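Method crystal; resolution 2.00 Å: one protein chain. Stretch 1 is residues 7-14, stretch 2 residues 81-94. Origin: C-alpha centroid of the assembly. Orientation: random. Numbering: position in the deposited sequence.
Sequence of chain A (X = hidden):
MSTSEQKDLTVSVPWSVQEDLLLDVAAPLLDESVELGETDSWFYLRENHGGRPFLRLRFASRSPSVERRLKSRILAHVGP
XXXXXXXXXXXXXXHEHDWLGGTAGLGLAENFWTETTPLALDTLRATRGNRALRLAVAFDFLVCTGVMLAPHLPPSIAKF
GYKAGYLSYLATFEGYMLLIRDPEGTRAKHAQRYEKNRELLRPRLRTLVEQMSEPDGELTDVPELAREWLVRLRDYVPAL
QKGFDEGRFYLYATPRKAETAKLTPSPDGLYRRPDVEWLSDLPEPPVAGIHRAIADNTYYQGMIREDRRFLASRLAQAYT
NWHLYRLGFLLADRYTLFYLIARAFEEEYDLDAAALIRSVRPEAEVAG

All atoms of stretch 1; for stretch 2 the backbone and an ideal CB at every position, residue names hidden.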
# COMPACT_ATOMS: atom_id res chain seq x y z
N LYS A 7 -23.06 -8.50 -1.95
CA LYS A 7 -22.69 -9.23 -3.16
C LYS A 7 -21.18 -9.16 -3.35
O LYS A 7 -20.52 -8.23 -2.90
CB LYS A 7 -23.39 -8.66 -4.41
CG LYS A 7 -24.86 -8.34 -4.22
CD LYS A 7 -25.70 -9.60 -4.08
CE LYS A 7 -27.17 -9.23 -3.91
NZ LYS A 7 -28.06 -10.42 -3.93
N ASP A 8 -20.64 -10.16 -4.06
CA ASP A 8 -19.19 -10.33 -4.23
C ASP A 8 -18.97 -11.10 -5.51
O ASP A 8 -19.41 -12.25 -5.63
CB ASP A 8 -18.58 -11.06 -3.01
CG ASP A 8 -17.06 -11.25 -3.13
OD1 ASP A 8 -16.40 -10.58 -3.92
OD2 ASP A 8 -16.51 -12.10 -2.39
N LEU A 9 -18.31 -10.48 -6.49
CA LEU A 9 -18.12 -11.06 -7.81
C LEU A 9 -16.63 -11.02 -8.12
O LEU A 9 -16.00 -9.97 -7.93
CB LEU A 9 -18.92 -10.28 -8.87
CG LEU A 9 -18.57 -10.50 -10.34
CD1 LEU A 9 -18.73 -11.98 -10.67
CD2 LEU A 9 -19.47 -9.67 -11.25
N THR A 10 -16.07 -12.13 -8.59
CA THR A 10 -14.66 -12.16 -8.95
C THR A 10 -14.54 -12.53 -10.43
O THR A 10 -15.25 -13.41 -10.92
CB THR A 10 -13.82 -13.12 -8.07
OG1 THR A 10 -14.32 -14.46 -8.16
CG2 THR A 10 -13.85 -12.67 -6.58
N VAL A 11 -13.66 -11.82 -11.13
CA VAL A 11 -13.48 -11.97 -12.57
C VAL A 11 -12.02 -12.25 -12.83
O VAL A 11 -11.17 -11.36 -12.69
CB VAL A 11 -13.93 -10.72 -13.34
CG1 VAL A 11 -14.06 -11.07 -14.84
CG2 VAL A 11 -15.24 -10.18 -12.74
N SER A 12 -11.72 -13.49 -13.21
CA SER A 12 -10.34 -13.99 -13.29
C SER A 12 -9.83 -13.81 -14.71
O SER A 12 -9.94 -14.69 -15.56
CB SER A 12 -10.29 -15.45 -12.85
OG SER A 12 -10.43 -15.53 -11.44
N VAL A 13 -9.26 -12.64 -14.97
CA VAL A 13 -8.70 -12.28 -16.27
C VAL A 13 -7.40 -11.54 -16.04
O VAL A 13 -7.12 -11.07 -14.91
CB VAL A 13 -9.66 -11.40 -17.09
CG1 VAL A 13 -10.95 -12.15 -17.38
CG2 VAL A 13 -9.94 -10.09 -16.34
N PRO A 14 -6.54 -11.42 -17.07
CA PRO A 14 -5.25 -10.74 -16.90
C PRO A 14 -5.38 -9.33 -16.31
O PRO A 14 -6.44 -8.71 -16.44
CB PRO A 14 -4.70 -10.68 -18.33
CG PRO A 14 -5.28 -11.90 -19.00
CD PRO A 14 -6.67 -11.99 -18.44
N UNK A 81 -13.86 -14.77 -27.01
CA UNK A 81 -12.55 -15.39 -26.87
C UNK A 81 -12.39 -16.07 -25.51
O UNK A 81 -12.00 -17.24 -25.44
CB UNK A 81 -11.45 -14.34 -27.07
N UNK A 82 -12.72 -15.37 -24.41
CA UNK A 82 -12.56 -15.97 -23.09
C UNK A 82 -13.75 -16.87 -22.79
O UNK A 82 -14.79 -16.84 -23.46
CB UNK A 82 -12.41 -14.89 -22.01
N UNK A 83 -13.59 -17.70 -21.76
CA UNK A 83 -14.54 -18.75 -21.40
C UNK A 83 -15.29 -18.32 -20.15
O UNK A 83 -14.67 -18.14 -19.09
CB UNK A 83 -13.83 -20.09 -21.18
N UNK A 84 -16.61 -18.18 -20.27
CA UNK A 84 -17.42 -17.70 -19.15
C UNK A 84 -17.37 -18.65 -17.96
O UNK A 84 -17.27 -18.21 -16.81
CB UNK A 84 -18.87 -17.51 -19.60
N UNK A 85 -17.39 -19.96 -18.22
CA UNK A 85 -17.32 -20.93 -17.15
C UNK A 85 -15.98 -21.03 -16.45
O UNK A 85 -15.85 -21.82 -15.52
CB UNK A 85 -17.69 -22.31 -17.70
N UNK A 86 -14.99 -20.25 -16.87
CA UNK A 86 -13.69 -20.20 -16.21
C UNK A 86 -13.40 -18.86 -15.55
O UNK A 86 -12.72 -18.83 -14.52
CB UNK A 86 -12.59 -20.51 -17.22
N UNK A 87 -13.90 -17.75 -16.09
CA UNK A 87 -13.53 -16.47 -15.51
C UNK A 87 -14.28 -16.16 -14.23
O UNK A 87 -13.83 -15.32 -13.45
CB UNK A 87 -13.77 -15.35 -16.53
N UNK A 88 -15.41 -16.81 -13.96
CA UNK A 88 -16.18 -16.44 -12.78
C UNK A 88 -15.99 -17.39 -11.59
O UNK A 88 -16.71 -17.24 -10.60
CB UNK A 88 -17.66 -16.38 -13.15
N UNK A 89 -15.03 -18.33 -11.66
CA UNK A 89 -14.73 -19.18 -10.51
C UNK A 89 -14.67 -18.33 -9.25
O UNK A 89 -13.95 -17.33 -9.20
CB UNK A 89 -13.41 -19.93 -10.71
N UNK A 90 -15.45 -18.69 -8.23
CA UNK A 90 -15.60 -17.79 -7.10
C UNK A 90 -14.41 -17.91 -6.15
O UNK A 90 -14.05 -19.01 -5.72
CB UNK A 90 -16.91 -18.08 -6.36
N UNK A 91 -13.78 -16.78 -5.86
CA UNK A 91 -12.66 -16.71 -4.92
C UNK A 91 -13.15 -15.95 -3.69
O UNK A 91 -13.41 -14.74 -3.79
CB UNK A 91 -11.44 -16.03 -5.54
N UNK A 92 -13.31 -16.61 -2.55
CA UNK A 92 -14.07 -16.01 -1.45
C UNK A 92 -13.38 -14.81 -0.83
O UNK A 92 -12.17 -14.80 -0.59
CB UNK A 92 -14.33 -17.06 -0.36
N UNK A 93 -14.18 -13.79 -0.56
CA UNK A 93 -13.69 -12.60 0.11
C UNK A 93 -13.12 -12.93 1.48
O UNK A 93 -13.70 -13.71 2.24
CB UNK A 93 -14.81 -11.57 0.24
N UNK A 94 -11.99 -12.31 1.81
CA UNK A 94 -11.37 -12.47 3.12
C UNK A 94 -11.86 -11.35 4.02
O UNK A 94 -11.55 -10.17 3.79
CB UNK A 94 -9.84 -12.47 3.02

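Position 81 has nothing of stretch 1 within 5.5 Å of its ideal CB, so the geometry sets no preference; the deposited residue is Thr 81. Position 82 is similarly unconstrained at CB, but its CA-to-CB bond points toward stretch 1, where Val 13 offers methyl groups. A long side chain could reach them, and an apolar one would suit. It is Ile 82, whose CD1 lies 4.4 Å from Val 13 CG1, a peripheral contact in a poorly ordered side chain.

Position 83 is out of reach of stretch 1, but its O accepts from the N atoms of 86 and 87, marking the start of a short helix. Asp, Asn, Ser or Thr are common at such an N-cap, and the residue is Asp 83. Positions 84 and 85 have helical backbone angles and no neighbour from stretch 1; many residues would fit, and Ala 84 and Gly 85 occupy them. At 85, phi/psi of -70/-1 does not demand glycine, and there is room for a CB. Position 86 is also free at CB, leaving polar residues plausible; Asp 86 binds partners elsewhere in the structure.

Position 87 is better defined. Its ideal CB lies 4.4 Å from Val 13 CG1 and 4.6 Å from Val 11 CG1, which favours a compact aliphatic residue such as Val, Ile or Ala. Val 87 places CG1 3.8 Å from Val 13 CG1. Its backbone ties the stretches together whatever the side chain: Ser 12 N donates to Val 87 O at 2.8 Å and 165°, and Val 11 CA makes a CA-H...O contact with the same Val 87 O at 3.5 Å.

At 88, CA-to-CB points away, yet Leu 9 CD1 is 5.2 Å from the ideal CB, so a large apolar side chain could turn back. Leu, Met or an aromatic would serve. Phe 88, with chi1 in m, brings CD1 to 4.0 Å from Leu 9 CD1 and CE1 to 4.0 Å from Val 11 CG1. Its carbonyl accepts from water 1, which in turn accepts from Thr 10 N.

Position 89 points sideways, with Ser 12 OG 5.4 Å from its ideal CB; small or polar residues suit. Thr 89 contributes mainly its carbonyl, which lies within hydrogen-bonding reach of water 2, Thr 89 O being 2.7 Å from the water oxygen; that water also hydrogen-bonds Ser 12 OG at 2.6 Å.

Position 90 also starts sideways, but the carboxylate of Asp 8 lies farther along stretch 1. A long donor, Lys, Arg or Tyr, could seek it. Tyr 90, with chi1 in t, donates from OH to Asp 8 OD2 in a very short 2.3 Å hydrogen bond.

Position 91, its ideal CB 4.2 Å from Thr 10 OG1, tolerates polar or apolar choices; Gln 91 fills it. Position 92, phi -68° and CB away, accommodates Pro 92.

At 93 CA-to-CB points toward stretch 1, and the ideal CB is a tight 3.2 Å from Asp 8 OD2, so there is little room there; a side chain that turns off to the side, of several kinds, would suit. Tyr 93 has its CB 3.1 Å from Asp 8 OD2, while the end of the side chain leads away. Position 94 is unconstrained and holds Asn 94.

Stretch 2 (81-94) TIDAGDVFTYQPYN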
# COMPACT_ATOMS: atom_id res chain seq x y z
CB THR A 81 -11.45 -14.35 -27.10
OG1 THR A 81 -10.18 -14.88 -26.70
CG2 THR A 81 -11.73 -13.06 -26.32
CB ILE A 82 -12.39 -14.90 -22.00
CG1 ILE A 82 -13.74 -14.26 -21.70
CG2 ILE A 82 -11.38 -13.86 -22.44
CD1 ILE A 82 -13.81 -13.64 -20.33
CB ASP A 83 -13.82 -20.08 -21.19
CG ASP A 83 -14.73 -21.16 -20.61
OD1 ASP A 83 -14.33 -21.84 -19.64
OD2 ASP A 83 -15.85 -21.36 -21.15
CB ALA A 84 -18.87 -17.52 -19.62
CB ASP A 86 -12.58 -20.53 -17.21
CG ASP A 86 -11.21 -20.03 -16.77
OD1 ASP A 86 -10.53 -20.74 -15.99
OD2 ASP A 86 -10.83 -18.92 -17.17
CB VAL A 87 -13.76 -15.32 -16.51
CG1 VAL A 87 -12.76 -15.43 -17.64
CG2 VAL A 87 -15.19 -15.32 -17.02
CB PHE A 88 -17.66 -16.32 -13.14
CG PHE A 88 -17.94 -15.18 -14.10
CD1 PHE A 88 -17.41 -13.92 -13.87
CD2 PHE A 88 -18.70 -15.39 -15.24
CE1 PHE A 88 -17.64 -12.88 -14.75
CE2 PHE A 88 -18.94 -14.35 -16.12
CZ PHE A 88 -18.41 -13.09 -15.88
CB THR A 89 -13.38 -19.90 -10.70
OG1 THR A 89 -13.40 -20.70 -11.89
CG2 THR A 89 -13.11 -20.80 -9.50
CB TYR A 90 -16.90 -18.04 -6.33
CG TYR A 90 -17.06 -17.03 -5.20
CD1 TYR A 90 -16.95 -15.65 -5.45
CD2 TYR A 90 -17.26 -17.44 -3.89
CE1 TYR A 90 -17.07 -14.71 -4.42
CE2 TYR A 90 -17.37 -16.51 -2.85
CZ TYR A 90 -17.28 -15.15 -3.12
OH TYR A 90 -17.39 -14.23 -2.09
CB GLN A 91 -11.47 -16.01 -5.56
CG GLN A 91 -10.92 -16.74 -6.80
CD GLN A 91 -10.38 -18.11 -6.45
OE1 GLN A 91 -10.03 -18.37 -5.29
NE2 GLN A 91 -10.28 -18.99 -7.43
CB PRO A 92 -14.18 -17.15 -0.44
CG PRO A 92 -14.13 -18.39 -1.30
CD PRO A 92 -13.11 -18.05 -2.36
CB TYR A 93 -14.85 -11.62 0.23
CG TYR A 93 -14.50 -10.30 0.84
CD1 TYR A 93 -13.58 -9.44 0.24
CD2 TYR A 93 -15.13 -9.88 2.01
CE1 TYR A 93 -13.29 -8.19 0.80
CE2 TYR A 93 -14.85 -8.62 2.57
CZ TYR A 93 -13.93 -7.79 1.96
OH TYR A 93 -13.65 -6.56 2.51
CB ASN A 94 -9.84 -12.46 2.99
CG ASN A 94 -9.13 -12.81 4.29
OD1 ASN A 94 -9.72 -12.77 5.38
ND2 ASN A 94 -7.86 -13.18 4.18
O HOH W 1 -17.47 -14.78 -9.20
O HOH W 2 -12.97 -15.44 -10.80
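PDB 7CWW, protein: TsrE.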